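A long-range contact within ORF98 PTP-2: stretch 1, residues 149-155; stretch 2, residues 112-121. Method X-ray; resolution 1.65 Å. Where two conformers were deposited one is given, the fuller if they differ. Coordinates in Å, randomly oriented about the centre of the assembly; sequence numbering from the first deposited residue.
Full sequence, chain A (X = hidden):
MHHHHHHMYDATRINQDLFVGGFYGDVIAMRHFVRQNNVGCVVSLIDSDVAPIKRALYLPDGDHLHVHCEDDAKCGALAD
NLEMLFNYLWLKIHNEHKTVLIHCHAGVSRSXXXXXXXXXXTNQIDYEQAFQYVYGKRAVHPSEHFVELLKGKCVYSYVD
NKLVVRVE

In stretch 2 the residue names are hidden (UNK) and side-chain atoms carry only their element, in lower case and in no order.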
ATOM      1  N   LEU A 149      13.590  -4.461  -1.884  1.00 32.96           N
ATOM      2  CA  LEU A 149      12.803  -5.157  -0.864  1.00 29.96           C
ATOM      3  C   LEU A 149      11.796  -6.099  -1.502  1.00 27.01           C
ATOM      4  O   LEU A 149      11.693  -7.270  -1.112  1.00 27.47           O
ATOM      5  CB  LEU A 149      12.091  -4.151   0.029  1.00 31.09           C
ATOM      6  CG  LEU A 149      11.002  -4.639   0.966  1.00 31.09           C
ATOM      7  CD1 LEU A 149      11.574  -5.430   2.056  1.00 29.58           C
ATOM      8  CD2 LEU A 149      10.256  -3.459   1.583  1.00 32.96           C
ATOM      9  N   LEU A 150      11.041  -5.590  -2.491  1.00 25.29           N
ATOM     10  CA  LEU A 150       9.969  -6.327  -3.127  1.00 24.25           C
ATOM     11  C   LEU A 150      10.502  -7.451  -3.994  1.00 26.18           C
ATOM     12  O   LEU A 150       9.987  -8.584  -3.967  1.00 26.11           O
ATOM     13  CB  LEU A 150       9.126  -5.366  -3.960  1.00 25.63           C
ATOM     14  CG  LEU A 150       8.398  -4.269  -3.197  1.00 28.70           C
ATOM     15  CD1 LEU A 150       7.309  -3.663  -4.022  1.00 30.37           C
ATOM     16  CD2 LEU A 150       7.834  -4.901  -1.991  1.00 33.07           C
ATOM     17  N   LYS A 151      11.524  -7.151  -4.794  1.00 28.16           N
ATOM     18  CA  LYS A 151      12.202  -8.189  -5.561  1.00 32.23           C
ATOM     19  C   LYS A 151      12.734  -9.285  -4.648  1.00 32.72           C
ATOM     20  O   LYS A 151      12.714 -10.464  -5.004  1.00 33.68           O
ATOM     21  CB  LYS A 151      13.330  -7.579  -6.388  1.00 33.42           C
ATOM     22  CG  LYS A 151      12.867  -6.611  -7.468  1.00 36.38           C
ATOM     23  CD  LYS A 151      14.088  -6.223  -8.392  1.00 39.29           C
ATOM     24  CE  LYS A 151      13.696  -5.375  -9.607  1.00 42.58           C
ATOM     25  NZ  LYS A 151      14.934  -4.760 -10.303  1.00 47.45           N
ATOM     26  N   GLY A 152      13.213  -8.911  -3.462  1.00 31.73           N
ATOM     27  CA  GLY A 152      13.702  -9.890  -2.512  1.00 32.02           C
ATOM     28  C   GLY A 152      12.648 -10.822  -1.960  1.00 31.64           C
ATOM     29  O   GLY A 152      13.014 -11.855  -1.377  1.00 33.44           O
ATOM     30  N   LYS A 153      11.364 -10.498  -2.139  1.00 29.79           N
ATOM     31  CA  LYS A 153      10.289 -11.395  -1.746  1.00 30.86           C
ATOM     32  C   LYS A 153       9.997 -12.454  -2.805  1.00 30.21           C
ATOM     33  O   LYS A 153       9.173 -13.342  -2.566  1.00 31.70           O
ATOM     34  CB  LYS A 153       8.992 -10.621  -1.477  1.00 32.57           C
ATOM     35  CG  LYS A 153       9.083  -9.502  -0.466  1.00 35.69           C
ATOM     36  CD  LYS A 153       9.759  -9.858   0.833  1.00 37.83           C
ATOM     37  CE  LYS A 153       9.004 -10.838   1.611  1.00 43.68           C
ATOM     38  NZ  LYS A 153       9.558 -10.810   3.011  1.00 49.87           N
ATOM     39  N   CYS A 154      10.596 -12.367  -3.983  1.00 31.37           N
ATOM     40  CA  CYS A 154      10.307 -13.302  -5.052  1.00 33.49           C
ATOM     41  C   CYS A 154      11.379 -14.377  -5.103  1.00 30.29           C
ATOM     42  O   CYS A 154      12.570 -14.072  -5.074  1.00 32.86           O
ATOM     43  CB  CYS A 154      10.221 -12.634  -6.424  1.00 34.68           C
ATOM     44  SG  CYS A 154       9.207 -11.186  -6.519  1.00 37.10           S
ATOM     45  N   VAL A 155      10.948 -15.624  -5.149  0.72 27.01           N
ATOM     46  CA  VAL A 155      11.829 -16.773  -5.314  0.72 25.29           C
ATOM     47  C   VAL A 155      11.557 -17.376  -6.676  0.72 23.49           C
ATOM     48  O   VAL A 155      10.405 -17.468  -7.114  0.72 24.36           O
ATOM     49  CB  VAL A 155      11.576 -17.790  -4.185  0.72 25.82           C
ATOM     50  CG1 VAL A 155      12.462 -19.011  -4.372  0.72 24.92           C
ATOM     51  CG2 VAL A 155      11.777 -17.128  -2.848  0.72 28.38           C
ATOM     52  N   UNK A 112       2.875   3.180  -2.487  1.00 20.58           N
ATOM     53  CA  UNK A 112       2.909   2.388  -3.714  1.00 22.57           C
ATOM     54  C   UNK A 112       3.618   1.050  -3.505  1.00 22.44           C
ATOM     55  O   UNK A 112       3.224   0.031  -4.084  1.00 20.52           O
ATOM     56  c   UNK A 112       3.600   3.161  -4.829  1.00 23.31           C
ATOM     57  N   UNK A 113       4.655   1.036  -2.667  1.00 19.87           N
ATOM     58  CA  UNK A 113       5.369  -0.192  -2.355  1.00 20.02           C
ATOM     59  C   UNK A 113       4.454  -1.231  -1.722  1.00 17.40           C
ATOM     60  O   UNK A 113       4.437  -2.400  -2.111  1.00 18.30           O
ATOM     61  o   UNK A 113       7.561   0.831  -2.278  1.00 20.70           O
ATOM     62  c   UNK A 113       6.566   0.145  -1.478  1.00 20.07           C
ATOM     63  c   UNK A 113       7.266  -1.115  -0.885  1.00 21.43           C
ATOM     64  N   UNK A 114       3.650  -0.832  -0.730  1.00 17.25           N
ATOM     65  CA  UNK A 114       2.727  -1.798  -0.141  1.00 18.88           C
ATOM     66  C   UNK A 114       1.655  -2.268  -1.112  1.00 18.38           C
ATOM     67  O   UNK A 114       1.286  -3.459  -1.086  1.00 18.90           O
ATOM     68  c   UNK A 114       0.528  -1.308   3.122  1.00 16.25           C
ATOM     69  c   UNK A 114       2.083  -1.227   1.122  1.00 16.45           C
ATOM     70  c   UNK A 114       1.071  -2.075   1.905  1.00 16.89           C
ATOM     71  c   UNK A 114       1.691  -3.389   2.310  1.00 16.17           C
ATOM     72  N   UNK A 115       1.099  -1.359  -1.918  1.00 18.32           N
ATOM     73  CA  UNK A 115       0.100  -1.755  -2.910  1.00 18.57           C
ATOM     74  C   UNK A 115       0.677  -2.762  -3.888  1.00 19.17           C
ATOM     75  O   UNK A 115       0.048  -3.801  -4.170  1.00 19.34           O
ATOM     76  c   UNK A 115      -0.422  -0.524  -3.625  1.00 18.24           C
ATOM     77  N   UNK A 116       1.897  -2.517  -4.362  1.00 19.18           N
ATOM     78  CA  UNK A 116       2.523  -3.399  -5.339  1.00 19.93           C
ATOM     79  C   UNK A 116       2.740  -4.757  -4.705  1.00 20.88           C
ATOM     80  O   UNK A 116       2.500  -5.788  -5.328  1.00 20.96           O
ATOM     81  c   UNK A 116       4.839  -0.837  -7.311  1.00 24.30           C
ATOM     82  c   UNK A 116       3.835  -2.781  -5.864  1.00 20.88           C
ATOM     83  c   UNK A 116       4.706  -3.840  -6.618  1.00 22.89           C
ATOM     84  c   UNK A 116       3.581  -1.563  -6.768  1.00 22.62           C
ATOM     85  N   UNK A 117       3.157  -4.780  -3.442  1.00 17.90           N
ATOM     86  CA  UNK A 117       3.432  -6.044  -2.776  1.00 19.83           C
ATOM     87  C   UNK A 117       2.146  -6.833  -2.550  1.00 19.62           C
ATOM     88  O   UNK A 117       2.107  -8.058  -2.765  1.00 17.94           O
ATOM     89  c   UNK A 117       4.030  -8.466   1.310  1.00 17.75           C
ATOM     90  c   UNK A 117       5.402  -9.272  -0.475  1.00 17.73           C
ATOM     91  c   UNK A 117       4.095  -5.794  -1.425  1.00 21.65           C
ATOM     92  c   UNK A 117       4.367  -7.093  -0.662  1.00 19.47           C
ATOM     93  o   UNK A 117       5.063 -10.639   1.478  1.00 16.44           O
ATOM     94  c   UNK A 117       5.138  -8.074  -1.173  1.00 18.96           C
ATOM     95  c   UNK A 117       3.815  -7.306   0.579  1.00 18.03           C
ATOM     96  c   UNK A 117       4.816  -9.462   0.789  1.00 17.85           C
ATOM     97  N   UNK A 118       1.079  -6.155  -2.112  1.00 15.80           N
ATOM     98  CA  UNK A 118      -0.197  -6.817  -2.038  1.00 18.98           C
ATOM     99  C   UNK A 118      -0.608  -7.454  -3.339  1.00 17.90           C
ATOM    100  O   UNK A 118      -1.065  -8.597  -3.334  1.00 18.13           O
ATOM    101  c   UNK A 118      -2.586  -6.555  -1.323  1.00 21.41           C
ATOM    102  c   UNK A 118      -3.594  -6.583  -2.297  1.00 23.92           C
ATOM    103  c   UNK A 118      -1.283  -5.868  -1.527  1.00 20.34           C
ATOM    104  c   UNK A 118      -4.811  -7.259  -2.030  1.00 24.20           C
ATOM    105  c   UNK A 118      -3.941  -7.936   0.073  1.00 22.82           C
ATOM    106  c   UNK A 118      -2.798  -7.266  -0.151  1.00 19.46           C
ATOM    107  o   UNK A 118      -6.080  -8.673  -0.519  1.00 26.35           O
ATOM    108  c   UNK A 118      -4.946  -7.958  -0.847  1.00 23.78           C
ATOM    109  N   UNK A 119      -0.361  -6.790  -4.489  1.00 18.13           N
ATOM    110  CA  UNK A 119      -0.735  -7.376  -5.772  1.00 21.21           C
ATOM    111  C   UNK A 119       0.209  -8.507  -6.181  1.00 20.53           C
ATOM    112  O   UNK A 119      -0.242  -9.531  -6.699  1.00 18.40           O
ATOM    113  c   UNK A 119      -2.138  -4.124  -7.400  1.00 26.13           C
ATOM    114  c   UNK A 119      -0.837  -6.725  -8.253  1.00 24.93           C
ATOM    115  c   UNK A 119      -2.002  -5.295  -6.482  1.00 22.60           C
ATOM    116  c   UNK A 119      -0.792  -6.215  -6.802  1.00 22.29           C
ATOM    117  N   UNK A 120       1.524  -8.346  -5.935  1.00 19.98           N
ATOM    118  CA  UNK A 120       2.478  -9.413  -6.161  1.00 21.01           C
ATOM    119  C   UNK A 120       2.097 -10.673  -5.415  1.00 19.92           C
ATOM    120  O   UNK A 120       2.060 -11.757  -5.993  1.00 22.55           O
ATOM    121  s   UNK A 120       6.029  -7.315  -5.716  1.00 27.73           S
ATOM    122  c   UNK A 120       4.495  -7.865  -6.468  1.00 23.95           C
ATOM    123  c   UNK A 120       6.926  -8.848  -5.589  1.00 40.57           C
ATOM    124  c   UNK A 120       3.885  -8.991  -5.721  1.00 22.59           C
ATOM    125  N   UNK A 121       1.672 -10.535  -4.171  1.00 19.00           N
ATOM    126  CA  UNK A 121       1.503 -11.717  -3.364  1.00 18.72           C
ATOM    127  C   UNK A 121       0.126 -12.365  -3.525  1.00 21.23           C
ATOM    128  O   UNK A 121       0.013 -13.599  -3.513  1.00 21.41           O
ATOM    129  c   UNK A 121       1.521 -12.520  -0.944  1.00 19.89           C
ATOM    130  n   UNK A 121       1.665 -13.063   1.487  1.00 22.34           N
ATOM    131  c   UNK A 121       2.134 -13.015   2.743  1.00 23.44           C
ATOM    132  n   UNK A 121       3.128 -12.214   3.061  1.00 21.40           N
ATOM    133  c   UNK A 121       2.167 -12.232   0.396  1.00 22.11           C
ATOM    134  n   UNK A 121       1.607 -13.780   3.681  1.00 25.60           N
ATOM    135  c   UNK A 121       1.728 -11.353  -1.886  1.00 17.88           C
TER

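Position 112 carries a single side-chain carbon. Its CB is 7.8 Å from Leu 150 CD1, so the side chain touches nothing on stretch 1. One carbon alone makes it Ala 112.

Position 113 has one carbon bearing an oxygen and a second carbon. The second carbon lies against Leu 150 CD2, and the backbone O lies against Leu 150 CD1. That fork is a threonine, Thr 113. Its CG2 lies 4.0 Å from Leu 150 CD2. Its backbone O is 3.7 Å from Leu 150 CD1. OG1 is hydrogen-bonded elsewhere in the structure.

Position 114 has four carbons, forked at the second. Its CA-to-CB bond points away from stretch 1, and it makes no contact. This is Leu 114.

Position 115 again shows one carbon, out of reach of stretch 1. It is Ala 115.

Position 116 has four carbons, forked at the first, with one arm two carbons long. The short arm ends 3.7 Å from Leu 150 CD1. The branching gives Ile 116, and the touching atom is CG2.

Position 117 has one carbon, then a six-carbon ring bearing an oxygen. The first carbon lies against Leu 150 CD2, and a ring carbon against Lys 153 CG. This is Tyr 117. Its CB is 3.9 Å from Leu 150 CD2. Its CE1 is 3.7 Å from Lys 153 CG, so the lysine's aliphatic part packs obliquely on the ring.

Position 118 has the same ring and oxygen, but is out of reach of stretch 1. It is Tyr 118.

Position 119 repeats the four carbons forked at the first, with one longer arm, also out of reach. It is Ile 119.

Position 120 is unbranched: two carbons, a sulfur and a last carbon. The last carbon lies against Cys 154 SG and Leu 150 O, and the sulfur is near Leu 150 CB. Only methionine fits, so this is Met 120. Its CE lies 3.4 Å from Cys 154 SG and 3.5 Å from Leu 150 O. Its SD is 4.1 Å from Leu 150 CB.

Position 121 has three carbons, a nitrogen, then a carbon carrying two more nitrogens. It does not touch stretch 1. This guanidinium marks Arg 121. Its NH1 donates a hydrogen bond to Tyr 117 OH at 3.0 Å, within the same helix.

The contact is a knob in a hole. Leu 150 points toward the helix and sits among Thr 113, Ile 116, Tyr 117 and Met 120. Residues spaced three or four apart bring these side chains to one side of the helix. After Leu 150, a type I turn from Lys 151 to Cys 154 leads from the helix into the strand. Lys 153 then reaches Tyr 117, and Cys 154 reaches Met 120. No hydrogen bond crosses between the stretches. Packing holds this contact, burying 332 Å² over both sides.

Stretch 2, residues 112-121: ATLAIYYIMR
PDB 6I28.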